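Local coordinates for foldase protein PrsA (Streptococcus pneumoniae, PDB 5TVL) that probably assists the folding of secreted proteins outside the cell membrane as a lipoprotein with peptidyl-prolyl cis-trans isomerase activity, at residues M34-V39 with S247-E252; D55-E60 with E80-Q85. All coordinates share one frame; numbering follows the deposited sequence.

Contact 1 of 2, residues M34-V39 with S247-E252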
loop_
_atom_site.group_PDB
_atom_site.type_symbol
_atom_site.label_atom_id
_atom_site.label_comp_id
_atom_site.label_asym_id
_atom_site.label_seq_id
_atom_site.Cartn_x
_atom_site.Cartn_y
_atom_site.Cartn_z
ATOM N N MET A 34 -12.759 6.724 -21.997
ATOM C CA MET A 34 -13.320 7.899 -22.675
ATOM C C MET A 34 -14.570 8.414 -21.962
ATOM O O MET A 34 -14.795 9.623 -21.910
ATOM C CB MET A 34 -13.663 7.586 -24.139
ATOM C CG MET A 34 -12.462 7.469 -25.067
ATOM S SD MET A 34 -12.922 6.801 -26.682
ATOM C CE MET A 34 -13.797 8.198 -27.387
ATOM N N THR A 35 -15.379 7.498 -21.425
ATOM C CA THR A 35 -16.579 7.860 -20.661
ATOM C C THR A 35 -16.239 8.540 -19.335
ATOM O O THR A 35 -16.820 9.573 -18.996
ATOM C CB THR A 35 -17.463 6.629 -20.393
ATOM O OG1 THR A 35 -17.776 5.998 -21.641
ATOM C CG2 THR A 35 -18.760 7.024 -19.702
ATOM N N ILE A 36 -15.300 7.953 -18.601
ATOM C CA ILE A 36 -14.799 8.530 -17.351
ATOM C C ILE A 36 -14.223 9.928 -17.608
ATOM O O ILE A 36 -14.532 10.862 -16.865
ATOM C CB ILE A 36 -13.753 7.602 -16.669
ATOM C CG1 ILE A 36 -14.446 6.342 -16.131
ATOM C CG2 ILE A 36 -13.023 8.317 -15.535
ATOM C CD1 ILE A 36 -13.505 5.199 -15.820
ATOM N N GLN A 37 -13.419 10.076 -18.664
ATOM C CA GLN A 37 -12.838 11.378 -19.017
ATOM C C GLN A 37 -13.889 12.463 -19.210
ATOM O O GLN A 37 -13.744 13.556 -18.665
ATOM C CB GLN A 37 -11.978 11.289 -20.281
ATOM C CG GLN A 37 -11.606 12.651 -20.861
ATOM C CD GLN A 37 -10.428 12.607 -21.801
ATOM O OE1 GLN A 37 -9.577 13.495 -21.772
ATOM N NE2 GLN A 37 -10.371 11.582 -22.646
ATOM N N LYS A 38 -14.922 12.164 -20.000
ATOM C CA LYS A 38 -15.976 13.147 -20.321
ATOM C C LYS A 38 -16.790 13.601 -19.104
ATOM O O LYS A 38 -17.099 14.789 -18.970
ATOM C CB LYS A 38 -16.928 12.615 -21.402
ATOM C CG LYS A 38 -16.411 12.780 -22.822
ATOM C CD LYS A 38 -17.522 12.558 -23.835
ATOM C CE LYS A 38 -17.022 12.727 -25.260
ATOM N NZ LYS A 38 -16.751 14.149 -25.611
ATOM N N VAL A 39 -17.134 12.657 -18.232
ATOM C CA VAL A 39 -17.915 12.960 -17.031
ATOM C C VAL A 39 -17.089 13.779 -16.030
ATOM O O VAL A 39 -17.582 14.771 -15.489
ATOM C CB VAL A 39 -18.472 11.671 -16.372
ATOM C CG1 VAL A 39 -19.120 11.968 -15.024
ATOM C CG2 VAL A 39 -19.478 10.997 -17.296
ATOM N N SER A 247 -15.547 3.421 -6.297
ATOM C CA SER A 247 -16.899 3.779 -5.846
ATOM C C SER A 247 -17.253 5.224 -6.222
ATOM O O SER A 247 -18.378 5.487 -6.646
ATOM C CB SER A 247 -17.080 3.541 -4.336
ATOM O OG SER A 247 -16.444 4.543 -3.558
ATOM N N ILE A 248 -16.288 6.140 -6.088
ATOM C CA ILE A 248 -16.476 7.545 -6.483
ATOM C C ILE A 248 -16.689 7.646 -7.997
ATOM O O ILE A 248 -17.599 8.340 -8.450
ATOM C CB ILE A 248 -15.289 8.454 -6.050
ATOM C CG1 ILE A 248 -15.106 8.455 -4.521
ATOM C CG2 ILE A 248 -15.477 9.884 -6.548
ATOM C CD1 ILE A 248 -16.331 8.844 -3.712
ATOM N N ILE A 249 -15.854 6.949 -8.767
ATOM C CA ILE A 249 -16.013 6.879 -10.227
ATOM C C ILE A 249 -17.416 6.359 -10.555
ATOM O O ILE A 249 -18.136 6.970 -11.349
ATOM C CB ILE A 249 -14.914 6.005 -10.890
ATOM C CG1 ILE A 249 -13.556 6.718 -10.806
ATOM C CG2 ILE A 249 -15.243 5.708 -12.352
ATOM C CD1 ILE A 249 -12.359 5.838 -11.115
ATOM N N GLY A 250 -17.794 5.255 -9.911
ATOM C CA GLY A 250 -19.125 4.660 -10.061
ATOM C C GLY A 250 -20.272 5.586 -9.690
ATOM O O GLY A 250 -21.294 5.612 -10.375
ATOM N N LYS A 251 -20.098 6.345 -8.606
ATOM C CA LYS A 251 -21.073 7.360 -8.193
ATOM C C LYS A 251 -21.186 8.464 -9.236
ATOM O O LYS A 251 -22.289 8.834 -9.635
ATOM C CB LYS A 251 -20.705 7.973 -6.834
ATOM C CG LYS A 251 -20.955 7.054 -5.647
ATOM C CD LYS A 251 -22.416 7.033 -5.224
ATOM C CE LYS A 251 -22.621 6.132 -4.015
ATOM N NZ LYS A 251 -24.019 6.175 -3.504
ATOM N N GLU A 252 -20.041 8.972 -9.680
ATOM C CA GLU A 252 -20.002 10.056 -10.665
ATOM C C GLU A 252 -20.575 9.630 -12.027
ATOM O O GLU A 252 -21.281 10.410 -12.674
ATOM C CB GLU A 252 -18.573 10.605 -10.820
ATOM C CG GLU A 252 -18.517 12.051 -11.286
ATOM C CD GLU A 252 -19.142 13.008 -10.285
ATOM O OE1 GLU A 252 -18.524 13.266 -9.232
ATOM O OE2 GLU A 252 -20.264 13.491 -10.550
#
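V39 CG1 meets the flat backbone carbonyl and the aliphatic root of E252, and the carboxylate of that glutamate takes no part in the touch. CG1 of V39 lies 3.6 Å from E252 O and 3.8 Å from E252 CG, the two side chains crossing at a slant. This methyl stands anti to the backbone N of V39 (chi1 172°), which carries it across to helix 242-255. The E252 chain is bent at chi2 (63°), and its OE1 is hydrogen-bonded to Y44 OH, farther along helix 25-44.

One turn away, I36 and I249 cross at about a right angle. CD1 of I36 rests 3.9 Å from I249 CG2, and its CG1 is equally near that methyl, so a single branch of I249 faces the long arm of I36. F40 fills in beside both I249 and E252, while M7 of the second subunit packs on V39. The seam brings helix 242-255, from the C-terminal part of the chain, onto the N-terminal helical region after the intervening parvulin-type domain.

No hydrogen bond links the two segments: here the helices are held by van der Waals contact between side-chain shapes, while the acidic end of E252 is satisfied by Y44.

Contact 2 of 2, residues D55-E60 with E80-Q85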
loop_
_atom_site.group_PDB
_atom_site.type_symbol
_atom_site.label_atom_id
_atom_site.label_comp_id
_atom_site.label_asym_id
_atom_site.label_seq_id
_atom_site.Cartn_x
_atom_site.Cartn_y
_atom_site.Cartn_z
ATOM N N ASP A 55 3.492 19.941 -15.869
ATOM C CA ASP A 55 4.592 19.542 -14.969
ATOM C C ASP A 55 4.770 18.025 -14.926
ATOM O O ASP A 55 5.893 17.522 -14.992
ATOM C CB ASP A 55 4.360 20.054 -13.533
ATOM C CG ASP A 55 4.441 21.577 -13.411
ATOM O OD1 ASP A 55 4.784 22.265 -14.400
ATOM O OD2 ASP A 55 4.153 22.088 -12.305
ATOM N N THR A 56 3.653 17.313 -14.800
ATOM C CA THR A 56 3.646 15.851 -14.736
ATOM C C THR A 56 4.195 15.220 -16.015
ATOM O O THR A 56 5.044 14.336 -15.952
ATOM C CB THR A 56 2.218 15.323 -14.482
ATOM O OG1 THR A 56 1.675 15.971 -13.324
ATOM C CG2 THR A 56 2.208 13.804 -14.275
ATOM N N ILE A 57 3.713 15.685 -17.165
ATOM C CA ILE A 57 4.144 15.150 -18.460
ATOM C C ILE A 57 5.581 15.565 -18.808
ATOM O O ILE A 57 6.275 14.845 -19.532
ATOM C CB ILE A 57 3.148 15.525 -19.592
ATOM C CG1 ILE A 57 3.256 14.543 -20.767
ATOM C CG2 ILE A 57 3.335 16.966 -20.056
ATOM C CD1 ILE A 57 2.023 14.519 -21.645
ATOM N N ALA A 58 6.017 16.719 -18.296
ATOM C CA ALA A 58 7.414 17.146 -18.412
ATOM C C ALA A 58 8.321 16.283 -17.537
ATOM O O ALA A 58 9.383 15.846 -17.983
ATOM C CB ALA A 58 7.565 18.615 -18.041
ATOM N N GLU A 59 7.902 16.056 -16.292
ATOM C CA GLU A 59 8.591 15.134 -15.376
ATOM C C GLU A 59 8.667 13.733 -15.989
ATOM O O GLU A 59 9.718 13.088 -15.965
ATOM C CB GLU A 59 7.869 15.095 -14.012
ATOM C CG GLU A 59 8.394 14.089 -12.982
ATOM C CD GLU A 59 9.849 14.305 -12.590
ATOM O OE1 GLU A 59 10.346 15.448 -12.684
ATOM O OE2 GLU A 59 10.499 13.324 -12.169
ATOM N N GLU A 60 7.547 13.289 -16.551
ATOM C CA GLU A 60 7.436 11.966 -17.168
ATOM C C GLU A 60 8.370 11.823 -18.374
ATOM O O GLU A 60 8.999 10.783 -18.549
ATOM C CB GLU A 60 5.985 11.709 -17.578
ATOM C CG GLU A 60 5.624 10.255 -17.774
ATOM C CD GLU A 60 4.144 10.075 -18.057
ATOM O OE1 GLU A 60 3.316 10.577 -17.265
ATOM O OE2 GLU A 60 3.792 9.426 -19.063
ATOM N N GLU A 80 -0.538 13.469 -26.935
ATOM C CA GLU A 80 -1.792 14.201 -26.709
ATOM C C GLU A 80 -2.733 13.485 -25.734
ATOM O O GLU A 80 -3.157 14.063 -24.736
ATOM C CB GLU A 80 -2.506 14.434 -28.051
ATOM C CG GLU A 80 -3.736 15.337 -27.996
ATOM C CD GLU A 80 -4.341 15.610 -29.368
ATOM O OE1 GLU A 80 -3.581 15.823 -30.339
ATOM O OE2 GLU A 80 -5.587 15.624 -29.476
ATOM N N THR A 81 -3.049 12.230 -26.031
ATOM C CA THR A 81 -3.996 11.447 -25.226
ATOM C C THR A 81 -3.407 10.931 -23.894
ATOM O O THR A 81 -4.160 10.526 -23.004
ATOM C CB THR A 81 -4.612 10.288 -26.049
ATOM O OG1 THR A 81 -5.796 9.812 -25.396
ATOM C CG2 THR A 81 -3.644 9.144 -26.224
ATOM N N ARG A 82 -2.076 10.933 -23.769
ATOM C CA ARG A 82 -1.425 10.730 -22.471
ATOM C C ARG A 82 -1.636 11.954 -21.579
ATOM O O ARG A 82 -1.988 11.821 -20.410
ATOM C CB ARG A 82 0.081 10.446 -22.623
ATOM C CG ARG A 82 0.854 10.300 -21.310
ATOM C CD ARG A 82 0.182 9.343 -20.322
ATOM N NE ARG A 82 0.867 9.268 -19.030
ATOM C CZ ARG A 82 0.301 8.888 -17.879
ATOM N NH1 ARG A 82 -0.986 8.531 -17.810
ATOM N NH2 ARG A 82 1.037 8.862 -16.769
ATOM N N LYS A 83 -1.403 13.139 -22.143
ATOM C CA LYS A 83 -1.666 14.414 -21.465
ATOM C C LYS A 83 -3.128 14.494 -21.005
ATOM O O LYS A 83 -3.406 15.005 -19.925
ATOM C CB LYS A 83 -1.321 15.591 -22.388
ATOM C CG LYS A 83 -1.271 16.950 -21.717
ATOM C CD LYS A 83 -0.946 18.053 -22.719
ATOM C CE LYS A 83 -1.394 19.419 -22.210
ATOM N NZ LYS A 83 -1.127 20.516 -23.182
ATOM N N ALA A 84 -4.043 13.966 -21.818
ATOM C CA ALA A 84 -5.464 13.862 -21.457
ATOM C C ALA A 84 -5.726 12.838 -20.344
ATOM O O ALA A 84 -6.582 13.062 -19.485
ATOM C CB ALA A 84 -6.292 13.521 -22.684
ATOM N N GLN A 85 -5.007 11.714 -20.378
ATOM C CA GLN A 85 -5.095 10.683 -19.333
ATOM C C GLN A 85 -4.617 11.180 -17.967
ATOM O O GLN A 85 -5.253 10.895 -16.951
ATOM C CB GLN A 85 -4.286 9.447 -19.733
ATOM C CG GLN A 85 -4.471 8.240 -18.826
ATOM C CD GLN A 85 -3.811 6.994 -19.385
ATOM O OE1 GLN A 85 -2.710 7.059 -19.942
ATOM N NE2 GLN A 85 -4.479 5.851 -19.244
#
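Two helices of the N-terminal helical region, 50-64 and 79-102, meet here through the E60–R82 salt bridge and the I57–K83 packing beside it, with the short helix 68-74 between them in sequence. The axes of segments 55-60 and 80-85 approach to 10.2 Å, with 124° between their N-to-C directions. R82 takes the carboxylate side-on with two nitrogens, one to each oxygen. NE of R82 reaches E60 OE2 at 2.9 Å, in the guanidinium plane and on the syn lone pair. NH2 of R82 reaches E60 OE1, also at 2.9 Å, but from above the carboxylate plane, with the two flat groups turned 46° apart.

R82 NH1 also donates to Q85 OE1 at 3.1 Å, bent and from above the carbonyl plane. E60 OE2 has a second protein partner in Y68 OH, and the two donors together probably stabilise a negative charge there; a glycerol, probably a crystallisation molecule, bonds to it too.

Beside the ion pair, I57 sends CD1 over the root of K83, 3.6 Å from K83 CB. With K83 CG anti to the backbone N (chi1 -168°) and the chain extended, its ammonium end leads away. The result is a bidentate, side-on Arg–Glu salt bridge joining two helices in the helical N-terminal part of this parvulin-family foldase.

Contacts 1 and 2 have centres 20 Å apart, yet they touch: Q37 OE1 of contact 1 lies 3.4 Å from A84 CB of contact 2. Helix 79-102 connects them, since T88, a turn beyond A84, packs on both I36 and Q37. Helices 25-44 and 50-64 follow one another in the chain, and contact 2 is nested inside the loop closed by contact 1. That loop also contains the parvulin-type isomerase domain, so contact 1 joins helices from either end of the chain, whereas contact 2 is local to the N-terminal part. The second subunit packs on segment 34-39 of contact 1; at contact 2 its Q20 makes a weak hydrogen bond to T81 OG1.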